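Periplasmic beta-glucosidase (PDB 6R5T) hydrolyses glycosides as a family 3 glycoside hydrolase of the periplasm, probably releasing beta-D-glucose from the non-reducing ends of beta-glucosides. Local coordinates at the interface of chains A and B. Coordinates in Å, arbitrary orientation; residue numbers count along the deposited sequence, not the author numbering. Chains: chain A/B, Periplasmic beta-glucosidase.

Contact 1: the interface of chains A and B. Residues chain A 188-192, 487, 489; chain B 583, 597-599.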
loop_
_atom_site.group_PDB
_atom_site.type_symbol
_atom_site.label_atom_id
_atom_site.label_comp_id
_atom_site.label_asym_id
_atom_site.label_seq_id
_atom_site.Cartn_x
_atom_site.Cartn_y
_atom_site.Cartn_z
ATOM N N ARG A 188 -7.677 1.879 4.782
ATOM C CA ARG A 188 -8.709 1.609 5.793
ATOM C C ARG A 188 -8.562 2.655 6.880
ATOM O O ARG A 188 -7.486 2.845 7.451
ATOM C CB ARG A 188 -8.590 0.189 6.375
ATOM C CG ARG A 188 -8.799 -0.868 5.299
ATOM C CD ARG A 188 -8.758 -2.286 5.806
ATOM N NE ARG A 188 -7.457 -2.826 6.194
ATOM C CZ ARG A 188 -6.574 -3.467 5.380
ATOM N NH1 ARG A 188 -6.728 -3.575 4.079
ATOM N NH2 ARG A 188 -5.491 -4.014 5.904
ATOM N N ASP A 189 -9.654 3.330 7.208
ATOM C CA ASP A 189 -9.547 4.397 8.216
ATOM C C ASP A 189 -9.040 3.809 9.542
ATOM O O ASP A 189 -9.304 2.633 9.901
ATOM C CB ASP A 189 -10.873 5.151 8.351
ATOM C CG ASP A 189 -10.685 6.593 8.842
ATOM O OD1 ASP A 189 -9.538 6.989 9.195
ATOM O OD2 ASP A 189 -11.706 7.344 8.804
ATOM N N TYR A 190 -8.280 4.630 10.254
ATOM C CA TYR A 190 -7.727 4.335 11.587
ATOM C C TYR A 190 -6.604 3.301 11.517
ATOM O O TYR A 190 -6.011 3.002 12.565
ATOM C CB TYR A 190 -8.822 3.805 12.502
ATOM C CG TYR A 190 -10.141 4.511 12.437
ATOM C CD1 TYR A 190 -10.249 5.892 12.635
ATOM C CD2 TYR A 190 -11.286 3.772 12.192
ATOM C CE1 TYR A 190 -11.493 6.489 12.636
ATOM C CE2 TYR A 190 -12.531 4.366 12.186
ATOM C CZ TYR A 190 -12.628 5.728 12.370
ATOM O OH TYR A 190 -13.880 6.333 12.437
ATOM N N ASN A 191 -6.228 2.853 10.327
ATOM C CA ASN A 191 -5.312 1.694 10.271
ATOM C C ASN A 191 -3.863 2.160 10.412
ATOM O O ASN A 191 -3.504 3.355 10.267
ATOM C CB ASN A 191 -5.491 0.888 8.983
ATOM C CG ASN A 191 -4.946 -0.526 9.075
ATOM O OD1 ASN A 191 -4.773 -1.063 10.186
ATOM N ND2 ASN A 191 -4.689 -1.143 7.935
ATOM N N THR A 192 -3.062 1.175 10.739
ATOM C CA THR A 192 -1.605 1.253 10.882
ATOM C C THR A 192 -0.930 2.151 9.855
ATOM O O THR A 192 -1.191 2.028 8.659
ATOM C CB THR A 192 -1.094 -0.170 10.660
ATOM O OG1 THR A 192 -1.744 -0.976 11.647
ATOM C CG2 THR A 192 0.408 -0.273 10.786
ATOM N N ALA A 487 -14.335 6.813 8.116
ATOM C CA ALA A 487 -14.547 5.340 8.133
ATOM C C ALA A 487 -15.077 4.806 6.786
ATOM O O ALA A 487 -15.043 3.555 6.651
ATOM C CB ALA A 487 -15.407 4.903 9.271
ATOM N N SER A 489 -14.034 3.791 3.787
ATOM C CA SER A 489 -12.987 3.384 2.847
ATOM C C SER A 489 -13.634 2.523 1.767
ATOM O O SER A 489 -14.511 1.713 2.040
ATOM C CB SER A 489 -11.921 2.677 3.578
ATOM O OG SER A 489 -11.372 3.555 4.539
ATOM N N THR B 583 -5.555 -1.775 15.705
ATOM C CA THR B 583 -6.001 -0.375 15.617
ATOM C C THR B 583 -6.788 -0.000 16.900
ATOM O O THR B 583 -6.962 -0.864 17.771
ATOM C CB THR B 583 -6.840 -0.015 14.387
ATOM O OG1 THR B 583 -8.214 -0.360 14.636
ATOM C CG2 THR B 583 -6.366 -0.671 13.113
ATOM N N SER B 597 -12.224 0.156 11.572
ATOM C CA SER B 597 -11.243 0.091 10.496
ATOM C C SER B 597 -11.685 -0.983 9.520
ATOM O O SER B 597 -11.471 -2.208 9.786
ATOM C CB SER B 597 -9.872 -0.164 11.070
ATOM O OG SER B 597 -8.898 0.000 10.071
ATOM N N ARG B 598 -12.235 -0.554 8.383
ATOM C CA ARG B 598 -12.972 -1.471 7.472
ATOM C C ARG B 598 -13.250 -0.767 6.151
ATOM O O ARG B 598 -13.039 0.470 6.042
ATOM C CB ARG B 598 -14.302 -1.866 8.095
ATOM C CG ARG B 598 -15.229 -0.650 8.197
ATOM C CD ARG B 598 -16.544 -1.020 8.825
ATOM N NE ARG B 598 -17.318 -2.015 8.086
ATOM C CZ ARG B 598 -18.423 -1.762 7.403
ATOM N NH1 ARG B 598 -18.730 -0.519 7.111
ATOM N NH2 ARG B 598 -19.123 -2.730 6.850
ATOM N N TYR B 599 -13.712 -1.540 5.172
ATOM C CA TYR B 599 -14.306 -0.984 3.944
ATOM C C TYR B 599 -15.812 -1.042 4.088
ATOM O O TYR B 599 -16.316 -1.906 4.830
ATOM C CB TYR B 599 -13.873 -1.769 2.709
ATOM C CG TYR B 599 -12.369 -1.830 2.581
ATOM C CD1 TYR B 599 -11.670 -0.748 2.103
ATOM C CD2 TYR B 599 -11.671 -2.993 2.855
ATOM C CE1 TYR B 599 -10.298 -0.803 1.935
ATOM C CE2 TYR B 599 -10.278 -3.026 2.759
ATOM C CZ TYR B 599 -9.606 -1.940 2.275
ATOM O OH TYR B 599 -8.249 -1.993 2.166
HETATM O O HOH W 1 -7.784 -2.432 9.039
HETATM O O HOH W 2 -12.580 2.472 7.994
HETATM O O HOH W 3 -17.145 1.996 7.793
#

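Contact 2: the interface of chains A and B. Residues chain A 199, 575, 577, 581; chain B 185, 188, 192.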
loop_
_atom_site.group_PDB
_atom_site.type_symbol
_atom_site.label_atom_id
_atom_site.label_comp_id
_atom_site.label_asym_id
_atom_site.label_seq_id
_atom_site.Cartn_x
_atom_site.Cartn_y
_atom_site.Cartn_z
ATOM N N ARG A 199 11.056 9.607 4.682
ATOM C CA ARG A 199 9.753 9.876 3.998
ATOM C C ARG A 199 8.877 10.749 4.919
ATOM O O ARG A 199 8.195 11.699 4.468
ATOM C CB ARG A 199 9.046 8.586 3.603
ATOM C CG ARG A 199 7.641 8.790 3.080
ATOM C CD ARG A 199 6.963 7.517 2.606
ATOM N NE ARG A 199 7.455 7.099 1.307
ATOM C CZ ARG A 199 6.871 6.150 0.562
ATOM N NH1 ARG A 199 5.839 5.475 1.011
ATOM N NH2 ARG A 199 7.342 5.864 -0.623
ATOM N N PRO A 575 -0.822 2.771 -4.651
ATOM C CA PRO A 575 -0.942 4.213 -4.849
ATOM C C PRO A 575 -0.324 4.689 -6.149
ATOM O O PRO A 575 0.641 4.157 -6.629
ATOM C CB PRO A 575 -0.109 4.753 -3.693
ATOM C CG PRO A 575 1.033 3.754 -3.606
ATOM C CD PRO A 575 0.378 2.429 -3.870
ATOM N N TYR A 577 0.944 8.496 -7.535
ATOM C CA TYR A 577 1.153 9.913 -7.209
ATOM C C TYR A 577 2.313 10.399 -8.044
ATOM O O TYR A 577 3.188 9.604 -8.403
ATOM C CB TYR A 577 1.404 10.073 -5.697
ATOM C CG TYR A 577 2.474 9.198 -5.099
ATOM C CD1 TYR A 577 2.202 7.897 -4.698
ATOM C CD2 TYR A 577 3.769 9.659 -4.914
ATOM C CE1 TYR A 577 3.158 7.105 -4.089
ATOM C CE2 TYR A 577 4.737 8.889 -4.295
ATOM C CZ TYR A 577 4.446 7.588 -3.896
ATOM O OH TYR A 577 5.401 6.833 -3.261
ATOM N N LEU A 581 9.440 7.795 -7.041
ATOM C CA LEU A 581 10.868 7.538 -7.380
ATOM C C LEU A 581 10.966 6.825 -8.734
ATOM O O LEU A 581 9.979 6.184 -9.224
ATOM C CB LEU A 581 11.535 6.722 -6.277
ATOM C CG LEU A 581 11.470 7.293 -4.865
ATOM C CD1 LEU A 581 12.330 6.483 -3.919
ATOM C CD2 LEU A 581 11.841 8.761 -4.810
ATOM N N GLU B 185 6.006 -0.888 -3.470
ATOM C CA GLU B 185 4.776 -0.075 -3.432
ATOM C C GLU B 185 3.924 -0.375 -4.665
ATOM O O GLU B 185 4.435 -0.524 -5.806
ATOM C CB GLU B 185 5.172 1.392 -3.371
ATOM C CG GLU B 185 4.177 2.336 -2.823
ATOM C CD GLU B 185 4.911 3.632 -2.447
ATOM O OE1 GLU B 185 5.095 4.396 -3.339
ATOM O OE2 GLU B 185 5.477 3.746 -1.318
ATOM N N ARG B 188 4.062 -3.164 -7.809
ATOM C CA ARG B 188 4.790 -2.996 -9.066
ATOM C C ARG B 188 6.198 -3.507 -8.894
ATOM O O ARG B 188 6.902 -3.086 -7.956
ATOM C CB ARG B 188 4.779 -1.519 -9.528
ATOM C CG ARG B 188 3.394 -1.065 -9.904
ATOM C CD ARG B 188 3.339 0.351 -10.398
ATOM N NE ARG B 188 3.593 1.421 -9.440
ATOM C CZ ARG B 188 2.685 2.024 -8.626
ATOM N NH1 ARG B 188 1.416 1.631 -8.489
ATOM N NH2 ARG B 188 3.071 3.080 -7.925
ATOM N N THR B 192 9.831 1.119 -5.277
ATOM C CA THR B 192 10.138 1.676 -3.951
ATOM C C THR B 192 9.612 0.855 -2.788
ATOM O O THR B 192 8.472 0.447 -2.769
ATOM C CB THR B 192 9.469 3.043 -3.888
ATOM O OG1 THR B 192 9.913 3.778 -5.020
ATOM C CG2 THR B 192 9.729 3.768 -2.592
HETATM O O HOH W 4 8.085 5.694 -5.566
#

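Contact 1: the interface of chains A and B
Two loops of chain A, the stretch from A:Arg188 to A:Thr192 and the loop of A:Ala487 and A:Ser489, receive a loop of chain B running through B:Ser597, B:Arg598 and B:Tyr599, with B:Thr583 beside it. A:Ser489 and B:Tyr599 form a parallel beta bridge. The phenol of B:Tyr599 offers its face to the aliphatic part of A:Arg188, whose CG lies 3.8 Å from the ring centroid as a CH-pi contact. The bend at CG-CD (chi3 -73°) brings the guanidinium round to the phenol tip, steeply turned against the ring, and NH1 donates to the phenol oxygen OH at 2.9 Å, tilted somewhat from the guanidinium plane. One tyrosine is thus held through both its face and its tip.

B:Ser597 turns its hydroxyl OG anti to its own backbone N (chi1 -170°) and donates it to the backbone O of A:Asp189 at 2.7 Å. The same OG shares water 1 with A:Arg188 NE. Polar atoms further along are joined by water: water 2 links B:Arg598 N and O to A:Ala487 O, while water 3 bridges A:Ala487 O and B:Arg598 NH1. The carboxylate of A:Asp189 ties the two chain A loops together, its OD2 accepting from A:Ala487 N at 2.8 Å through the anti lone pair. A:Asn191 OD1 approaches B:Thr583 CG2 at 3.4 Å.

In the fold, the two chain A loops come from the regions of the N-terminal and C-terminal family 3 sequences, and A:Glu486, which lines the glycan pocket, directly precedes A:Ala487.

Contact 2: the interface of chains A and B
A:Pro575, which follows a cis peptide bond in an extended loop of this family 3 glycoside hydrolase, presents its carbonyl to B:Arg188, while A:Arg199 on helix 197-204 faces B:Glu185 at the start of the 3-10 helix 185-187. B:Glu185 reaches across the interface with CG anti to its backbone N (chi1 -157°) and the chain extended beyond it, which carries the carboxylate between A:Arg199 and A:Tyr577.

The two carboxylate oxygens divide the work. OE2 takes an end-on grip from A:Arg199, with NH1 and NH2 each 2.9 Å from this one oxygen in a salt bridge. OE2 lies in the guanidinium plane, but the carboxylate is turned 46° against it. NH2 meets the syn lone pair, whereas NH1 also comes from the syn side but well out of the carboxylate plane. OE1 accepts from the phenol OH of A:Tyr577 at a short 2.5 Å, again from the syn side and out of plane. With an arginine and a phenol converging on it, the carboxylate would be expected to favour its ionised form. Its CG rests against A:Pro575 CG at 3.5 Å, the two side chains meeting at about a right angle.

B:Arg188 repeats the end-on motif on a backbone acceptor. NH2 approaches A:Pro575 O at 3.0 Å, nearly in line with the carbonyl bond (175° at the oxygen), and NH1 joins at 3.2 Å from above the carbonyl plane. Farther along, the CB of A:Leu581 packs 3.6 Å from B:Thr192 OG1, and water 4 connects that hydroxyl to A:Leu581 N, 2.9 Å from the water.

The C-alpha centres of contact 1 and contact 2 lie about 20 Å apart on one two-fold interface, so each recurs with the chains exchanged. The contacts share the segment that holds residues 188 and 192, seen from chain A in contact 1 and from chain B in contact 2. The guanidinium that meets a phenol as A:Arg188 in contact 1 meets a proline carbonyl as B:Arg188 in contact 2; by symmetry each copy also makes the other's contact. This reciprocal use of one loop would couple the two patches through one residue. It is consistent with a dimer, although the deposited assembly alone does not prove one in the periplasm.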